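Local coordinates for ESX-1 secretion-associated protein EspB (Mycobacterium marinum, PDB 7P0Z) that is secreted through the mycobacterial ESX-1 system and assembles into a ring of seven subunits, probably forming a channel-like structure linked to protein transport, at residues A[68-82]-A[276-288]. Sequence-based numbering, arbitrary orientation.
Sequences ERQRLATSLRNAAAA and PPKPPAAIKIDPP
Glu68, Ser75 and Asn78 of helix 42-81 grip the backbone of the extended C-terminal segment 276-288. This tail runs along the helical bundle of the PE–PPE fold and ties helix 42-81, in the PE part, to the chain that follows helix 244-268. A bend at chi2 (-46°) brings Glu68 OE2 to the tail. There it accepts from Ala282 N at 2.8 Å, nearly along the carboxylate C-O axis. Ser75 OG lies beside its own backbone N and works both ways. It donates to Ile283 O at 2.5 Å, slightly tilted from the carbonyl plane. It accepts from Ile285 N at 3.1 Å. Asn78 ND2 donates to Ile285 O in a nearly straight bond (171°). The modelled distance between these two atoms, 2.4 Å, is very short, so its exact length is doubtful.

Apolar contacts fill the intervals. Ala282 CB packs against Leu72 CB at 4.1 Å, and Ile285 CG1 lies 3.7 Å from Ser75 CB. Near the chain end, Pro287 lies alongside the Asn78 amide.

Helix 181-224 flanks the tail. There Ile283 N is hydrogen-bonded to Ser189 OG, and Ala185 touches the Ile283 side chain. Arg71 packs on Trp178 of a neighbouring subunit, so this helix face also borders the oligomer interface. At the C-terminus, Pro288 CG rests 3.9 Å from Ala81 CB.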
ATOM      1  N   GLU A  68       6.887  20.934 -31.731  1.00 40.83           N
ATOM      2  CA  GLU A  68       7.670  21.499 -30.641  1.00 40.83           C
ATOM      3  C   GLU A  68       9.152  21.528 -30.979  1.00 40.83           C
ATOM      4  O   GLU A  68       9.867  22.459 -30.602  1.00 40.83           O
ATOM      5  CB  GLU A  68       7.438  20.739 -29.345  1.00 40.83           C
ATOM      6  CG  GLU A  68       6.074  20.968 -28.756  1.00 40.83           C
ATOM      7  CD  GLU A  68       5.679  22.440 -28.733  1.00 40.83           C
ATOM      8  OE1 GLU A  68       4.887  22.857 -29.596  1.00 40.83           O
ATOM      9  OE2 GLU A  68       6.162  23.180 -27.860  1.00 40.83           O
ATOM     10  N   ARG A  69       9.634  20.527 -31.694  1.00 40.41           N
ATOM     11  CA  ARG A  69      11.044  20.540 -32.044  1.00 40.41           C
ATOM     12  C   ARG A  69      11.357  21.611 -33.079  1.00 40.41           C
ATOM     13  O   ARG A  69      12.428  22.220 -33.033  1.00 40.41           O
ATOM     14  CB  ARG A  69      11.481  19.160 -32.504  1.00 40.41           C
ATOM     15  CG  ARG A  69      11.592  18.206 -31.351  1.00 40.41           C
ATOM     16  CD  ARG A  69      12.254  16.937 -31.751  1.00 40.41           C
ATOM     17  NE  ARG A  69      11.547  16.292 -32.837  1.00 40.41           N
ATOM     18  CZ  ARG A  69      10.481  15.527 -32.674  1.00 40.41           C
ATOM     19  NH1 ARG A  69       9.987  15.334 -31.470  1.00 40.41           N
ATOM     20  NH2 ARG A  69       9.909  14.970 -33.716  1.00 40.41           N
ATOM     21  N   GLN A  70      10.443  21.880 -34.008  1.00 40.51           N
ATOM     22  CA  GLN A  70      10.686  23.014 -34.894  1.00 40.51           C
ATOM     23  C   GLN A  70      10.782  24.313 -34.121  1.00 40.51           C
ATOM     24  O   GLN A  70      11.632  25.160 -34.411  1.00 40.51           O
ATOM     25  CB  GLN A  70       9.607  23.165 -35.939  1.00 40.51           C
ATOM     26  CG  GLN A  70       9.662  22.234 -37.043  1.00 40.51           C
ATOM     27  CD  GLN A  70       8.753  22.701 -38.130  1.00 40.51           C
ATOM     28  OE1 GLN A  70       8.124  23.744 -38.004  1.00 40.51           O
ATOM     29  NE2 GLN A  70       8.663  21.936 -39.204  1.00 40.51           N
ATOM     30  N   ARG A  71       9.893  24.509 -33.158  1.00 40.16           N
ATOM     31  CA  ARG A  71       9.946  25.749 -32.403  1.00 40.16           C
ATOM     32  C   ARG A  71      11.223  25.847 -31.593  1.00 40.16           C
ATOM     33  O   ARG A  71      11.809  26.926 -31.475  1.00 40.16           O
ATOM     34  CB  ARG A  71       8.726  25.878 -31.513  1.00 40.16           C
ATOM     35  CG  ARG A  71       7.497  26.107 -32.303  1.00 40.16           C
ATOM     36  CD  ARG A  71       6.310  26.177 -31.441  1.00 40.16           C
ATOM     37  NE  ARG A  71       5.139  26.407 -32.247  1.00 40.16           N
ATOM     38  CZ  ARG A  71       3.982  26.794 -31.756  1.00 40.16           C
ATOM     39  NH1 ARG A  71       3.847  26.965 -30.459  1.00 40.16           N
ATOM     40  NH2 ARG A  71       2.966  26.987 -32.564  1.00 40.16           N
ATOM     41  N   LEU A  72      11.678  24.734 -31.041  1.00 40.41           N
ATOM     42  CA  LEU A  72      12.932  24.749 -30.310  1.00 40.41           C
ATOM     43  C   LEU A  72      14.102  25.098 -31.220  1.00 40.41           C
ATOM     44  O   LEU A  72      14.998  25.850 -30.831  1.00 40.41           O
ATOM     45  CB  LEU A  72      13.143  23.401 -29.638  1.00 40.41           C
ATOM     46  CG  LEU A  72      14.499  23.105 -29.018  1.00 40.41           C
ATOM     47  CD1 LEU A  72      14.660  23.845 -27.726  1.00 40.41           C
ATOM     48  CD2 LEU A  72      14.621  21.631 -28.779  1.00 40.41           C
ATOM     49  N   ALA A  73      14.112  24.563 -32.436  1.00 40.51           N
ATOM     50  CA  ALA A  73      15.170  24.912 -33.373  1.00 40.51           C
ATOM     51  C   ALA A  73      15.135  26.393 -33.726  1.00 40.51           C
ATOM     52  O   ALA A  73      16.182  27.040 -33.838  1.00 40.51           O
ATOM     53  CB  ALA A  73      15.057  24.061 -34.631  1.00 40.51           C
ATOM     54  N   THR A  74      13.942  26.946 -33.907  1.00 40.28           N
ATOM     55  CA  THR A  74      13.843  28.375 -34.146  1.00 40.28           C
ATOM     56  C   THR A  74      14.390  29.176 -32.976  1.00 40.28           C
ATOM     57  O   THR A  74      15.116  30.154 -33.172  1.00 40.28           O
ATOM     58  CB  THR A  74      12.400  28.757 -34.436  1.00 40.28           C
ATOM     59  OG1 THR A  74      11.933  28.008 -35.549  1.00 40.28           O
ATOM     60  CG2 THR A  74      12.299  30.199 -34.750  1.00 40.28           C
ATOM     61  N   SER A  75      14.058  28.781 -31.757  1.00 40.25           N
ATOM     62  CA  SER A  75      14.586  29.507 -30.612  1.00 40.25           C
ATOM     63  C   SER A  75      16.102  29.418 -30.552  1.00 40.25           C
ATOM     64  O   SER A  75      16.769  30.382 -30.173  1.00 40.25           O
ATOM     65  CB  SER A  75      13.970  28.997 -29.319  1.00 40.25           C
ATOM     66  OG  SER A  75      12.615  29.355 -29.239  1.00 40.25           O
ATOM     67  N   LEU A  76      16.663  28.270 -30.905  1.00 40.57           N
ATOM     68  CA  LEU A  76      18.112  28.155 -30.917  1.00 40.57           C
ATOM     69  C   LEU A  76      18.733  29.068 -31.957  1.00 40.57           C
ATOM     70  O   LEU A  76      19.782  29.661 -31.719  1.00 40.57           O
ATOM     71  CB  LEU A  76      18.535  26.719 -31.167  1.00 40.57           C
ATOM     72  CG  LEU A  76      18.294  25.746 -30.029  1.00 40.57           C
ATOM     73  CD1 LEU A  76      18.430  24.338 -30.542  1.00 40.57           C
ATOM     74  CD2 LEU A  76      19.256  25.999 -28.920  1.00 40.57           C
ATOM     75  N   ARG A  77      18.118  29.172 -33.125  1.00 40.80           N
ATOM     76  CA  ARG A  77      18.658  30.065 -34.138  1.00 40.80           C
ATOM     77  C   ARG A  77      18.593  31.513 -33.692  1.00 40.80           C
ATOM     78  O   ARG A  77      19.517  32.288 -33.947  1.00 40.80           O
ATOM     79  CB  ARG A  77      17.932  29.866 -35.451  1.00 40.80           C
ATOM     80  CG  ARG A  77      18.217  28.539 -36.013  1.00 40.80           C
ATOM     81  CD  ARG A  77      17.698  28.395 -37.374  1.00 40.80           C
ATOM     82  NE  ARG A  77      17.876  27.031 -37.819  1.00 40.80           N
ATOM     83  CZ  ARG A  77      16.910  26.129 -37.808  1.00 40.80           C
ATOM     84  NH1 ARG A  77      15.708  26.467 -37.387  1.00 40.80           N
ATOM     85  NH2 ARG A  77      17.145  24.898 -38.222  1.00 40.80           N
ATOM     86  N   ASN A  78      17.524  31.896 -33.012  1.00 41.07           N
ATOM     87  CA  ASN A  78      17.470  33.249 -32.483  1.00 41.07           C
ATOM     88  C   ASN A  78      18.556  33.474 -31.442  1.00 41.07           C
ATOM     89  O   ASN A  78      19.253  34.499 -31.452  1.00 41.07           O
ATOM     90  CB  ASN A  78      16.090  33.525 -31.903  1.00 41.07           C
ATOM     91  CG  ASN A  78      15.013  33.513 -32.953  1.00 41.07           C
ATOM     92  OD1 ASN A  78      15.288  33.468 -34.145  1.00 41.07           O
ATOM     93  ND2 ASN A  78      13.774  33.553 -32.516  1.00 41.07           N
ATOM     94  N   ALA A  79      18.724  32.516 -30.542  1.00 41.52           N
ATOM     95  CA  ALA A  79      19.759  32.632 -29.532  1.00 41.52           C
ATOM     96  C   ALA A  79      21.134  32.747 -30.168  1.00 41.52           C
ATOM     97  O   ALA A  79      22.010  33.438 -29.651  1.00 41.52           O
ATOM     98  CB  ALA A  79      19.698  31.437 -28.594  1.00 41.52           C
ATOM     99  N   ALA A  80      21.348  32.054 -31.275  1.00 43.03           N
ATOM    100  CA  ALA A  80      22.604  32.187 -31.986  1.00 43.03           C
ATOM    101  C   ALA A  80      22.752  33.575 -32.583  1.00 43.03           C
ATOM    102  O   ALA A  80      23.827  34.170 -32.524  1.00 43.03           O
ATOM    103  CB  ALA A  80      22.700  31.127 -33.071  1.00 43.03           C
ATOM    104  N   ALA A  81      21.679  34.111 -33.150  1.00 43.81           N
ATOM    105  CA  ALA A  81      21.737  35.449 -33.704  1.00 43.81           C
ATOM    106  C   ALA A  81      21.983  36.498 -32.642  1.00 43.81           C
ATOM    107  O   ALA A  81      22.306  37.633 -32.985  1.00 43.81           O
ATOM    108  CB  ALA A  81      20.450  35.773 -34.439  1.00 43.81           C
ATOM    109  N   ALA A  82      21.848  36.154 -31.371  1.00 43.66           N
ATOM    110  CA  ALA A  82      22.194  37.113 -30.333  1.00 43.66           C
ATOM    111  C   ALA A  82      23.663  37.524 -30.340  1.00 43.66           C
ATOM    112  O   ALA A  82      24.015  38.484 -29.660  1.00 43.66           O
ATOM    113  CB  ALA A  82      21.865  36.557 -28.961  1.00 43.66           C
ATOM    114  N   PRO A 276      -1.523   9.773 -24.826  1.00 38.93           N
ATOM    115  CA  PRO A 276      -0.215  10.397 -24.741  1.00 38.93           C
ATOM    116  C   PRO A 276      -0.317  11.780 -24.136  1.00 38.93           C
ATOM    117  O   PRO A 276      -1.248  12.528 -24.448  1.00 38.93           O
ATOM    118  CB  PRO A 276       0.227  10.479 -26.205  1.00 38.93           C
ATOM    119  CG  PRO A 276      -0.789   9.720 -26.970  1.00 38.93           C
ATOM    120  CD  PRO A 276      -2.026   9.738 -26.199  1.00 38.93           C
ATOM    121  N   PRO A 277       0.608  12.155 -23.273  1.00 38.58           N
ATOM    122  CA  PRO A 277       0.663  13.546 -22.831  1.00 38.58           C
ATOM    123  C   PRO A 277       1.137  14.424 -23.965  1.00 38.58           C
ATOM    124  O   PRO A 277       1.881  13.995 -24.841  1.00 38.58           O
ATOM    125  CB  PRO A 277       1.676  13.511 -21.694  1.00 38.58           C
ATOM    126  CG  PRO A 277       2.564  12.400 -22.056  1.00 38.58           C
ATOM    127  CD  PRO A 277       1.760  11.385 -22.797  1.00 38.58           C
ATOM    128  N   LYS A 278       0.686  15.658 -23.964  1.00 39.05           N
ATOM    129  CA  LYS A 278       1.175  16.559 -24.977  1.00 39.05           C
ATOM    130  C   LYS A 278       2.601  16.963 -24.636  1.00 39.05           C
ATOM    131  O   LYS A 278       2.992  16.967 -23.470  1.00 39.05           O
ATOM    132  CB  LYS A 278       0.305  17.791 -25.086  1.00 39.05           C
ATOM    133  CG  LYS A 278       0.286  18.623 -23.868  1.00 39.05           C
ATOM    134  CD  LYS A 278      -0.617  19.779 -24.125  1.00 39.05           C
ATOM    135  CE  LYS A 278      -0.052  20.632 -25.229  1.00 39.05           C
ATOM    136  NZ  LYS A 278      -0.888  21.801 -25.545  1.00 39.05           N
ATOM    137  N   PRO A 279       3.408  17.264 -25.642  1.00 38.63           N
ATOM    138  CA  PRO A 279       4.792  17.604 -25.377  1.00 38.63           C
ATOM    139  C   PRO A 279       4.895  18.931 -24.654  1.00 38.63           C
ATOM    140  O   PRO A 279       4.076  19.836 -24.872  1.00 38.63           O
ATOM    141  CB  PRO A 279       5.411  17.671 -26.782  1.00 38.63           C
ATOM    142  CG  PRO A 279       4.264  17.895 -27.687  1.00 38.63           C
ATOM    143  CD  PRO A 279       3.111  17.206 -27.076  1.00 38.63           C
ATOM    144  N   PRO A 280       5.881  19.094 -23.785  1.00 38.52           N
ATOM    145  CA  PRO A 280       6.072  20.386 -23.126  1.00 38.52           C
ATOM    146  C   PRO A 280       6.358  21.467 -24.147  1.00 38.52           C
ATOM    147  O   PRO A 280       6.935  21.218 -25.201  1.00 38.52           O
ATOM    148  CB  PRO A 280       7.274  20.147 -22.217  1.00 38.52           C
ATOM    149  CG  PRO A 280       7.989  19.058 -22.843  1.00 38.52           C
ATOM    150  CD  PRO A 280       6.981  18.171 -23.496  1.00 38.52           C
ATOM    151  N   ALA A 281       5.908  22.668 -23.842  1.00 38.91           N
ATOM    152  CA  ALA A 281       6.133  23.780 -24.745  1.00 38.91           C
ATOM    153  C   ALA A 281       7.618  24.049 -24.874  1.00 38.91           C
ATOM    154  O   ALA A 281       8.355  24.004 -23.892  1.00 38.91           O
ATOM    155  CB  ALA A 281       5.419  25.016 -24.235  1.00 38.91           C
ATOM    156  N   ALA A 282       8.058  24.297 -26.095  1.00 39.49           N
ATOM    157  CA  ALA A 282       9.432  24.698 -26.318  1.00 39.49           C
ATOM    158  C   ALA A 282       9.682  26.074 -25.730  1.00 39.49           C
ATOM    159  O   ALA A 282       8.779  26.898 -25.630  1.00 39.49           O
ATOM    160  CB  ALA A 282       9.744  24.714 -27.807  1.00 39.49           C
ATOM    161  N   ILE A 283      10.919  26.322 -25.329  1.00 38.79           N
ATOM    162  CA  ILE A 283      11.275  27.658 -24.896  1.00 38.79           C
ATOM    163  C   ILE A 283      11.231  28.605 -26.085  1.00 38.79           C
ATOM    164  O   ILE A 283      11.604  28.245 -27.203  1.00 38.79           O
ATOM    165  CB  ILE A 283      12.647  27.662 -24.211  1.00 38.79           C
ATOM    166  CG1 ILE A 283      12.813  28.954 -23.437  1.00 38.79           C
ATOM    167  CG2 ILE A 283      13.764  27.472 -25.199  1.00 38.79           C
ATOM    168  CD1 ILE A 283      14.111  29.088 -22.822  1.00 38.79           C
ATOM    169  N   LYS A 284      10.732  29.809 -25.866  1.00 38.78           N
ATOM    170  CA  LYS A 284      10.647  30.798 -26.926  1.00 38.78           C
ATOM    171  C   LYS A 284      11.734  31.843 -26.756  1.00 38.78           C
ATOM    172  O   LYS A 284      11.875  32.432 -25.685  1.00 38.78           O
ATOM    173  CB  LYS A 284       9.285  31.466 -26.964  1.00 38.78           C
ATOM    174  CG  LYS A 284       9.034  32.070 -28.300  1.00 38.78           C
ATOM    175  CD  LYS A 284       7.596  32.053 -28.663  1.00 38.78           C
ATOM    176  CE  LYS A 284       6.832  32.992 -27.799  1.00 38.78           C
ATOM    177  NZ  LYS A 284       7.423  34.342 -27.833  1.00 38.78           N
ATOM    178  N   ILE A 285      12.516  32.044 -27.803  1.00 39.66           N
ATOM    179  CA  ILE A 285      13.526  33.082 -27.847  1.00 39.66           C
ATOM    180  C   ILE A 285      13.216  33.938 -29.052  1.00 39.66           C
ATOM    181  O   ILE A 285      13.226  33.445 -30.181  1.00 39.66           O
ATOM    182  CB  ILE A 285      14.942  32.514 -27.961  1.00 39.66           C
ATOM    183  CG1 ILE A 285      15.231  31.483 -26.876  1.00 39.66           C
ATOM    184  CG2 ILE A 285      15.922  33.619 -27.822  1.00 39.66           C
ATOM    185  CD1 ILE A 285      15.269  32.031 -25.534  1.00 39.66           C
ATOM    186  N   ASP A 286      12.956  35.212 -28.827  1.00 41.78           N
ATOM    187  CA  ASP A 286      12.637  36.081 -29.936  1.00 41.78           C
ATOM    188  C   ASP A 286      13.890  36.462 -30.702  1.00 41.78           C
ATOM    189  O   ASP A 286      14.979  36.496 -30.137  1.00 41.78           O
ATOM    190  CB  ASP A 286      11.955  37.330 -29.443  1.00 41.78           C
ATOM    191  CG  ASP A 286      10.710  37.027 -28.721  1.00 41.78           C
ATOM    192  OD1 ASP A 286       9.963  36.158 -29.201  1.00 41.78           O
ATOM    193  OD2 ASP A 286      10.477  37.643 -27.669  1.00 41.78           O
ATOM    194  N   PRO A 287      13.758  36.773 -31.986  1.00 41.59           N
ATOM    195  CA  PRO A 287      14.897  37.294 -32.715  1.00 41.59           C
ATOM    196  C   PRO A 287      15.346  38.602 -32.100  1.00 41.59           C
ATOM    197  O   PRO A 287      14.533  39.356 -31.538  1.00 41.59           O
ATOM    198  CB  PRO A 287      14.347  37.496 -34.132  1.00 41.59           C
ATOM    199  CG  PRO A 287      13.070  36.781 -34.161  1.00 41.59           C
ATOM    200  CD  PRO A 287      12.538  36.820 -32.793  1.00 41.59           C
ATOM    201  N   PRO A 288      16.633  38.889 -32.141  1.00 42.79           N
ATOM    202  CA  PRO A 288      17.231  40.124 -31.652  1.00 42.79           C
ATOM    203  C   PRO A 288      16.649  41.370 -32.326  1.00 42.79           C
ATOM    204  O   PRO A 288      16.290  41.333 -33.503  1.00 42.79           O
ATOM    205  CB  PRO A 288      18.693  39.958 -32.020  1.00 42.79           C
ATOM    206  CG  PRO A 288      18.878  38.546 -32.193  1.00 42.79           C
ATOM    207  CD  PRO A 288      17.633  38.002 -32.731  1.00 42.79           C
TER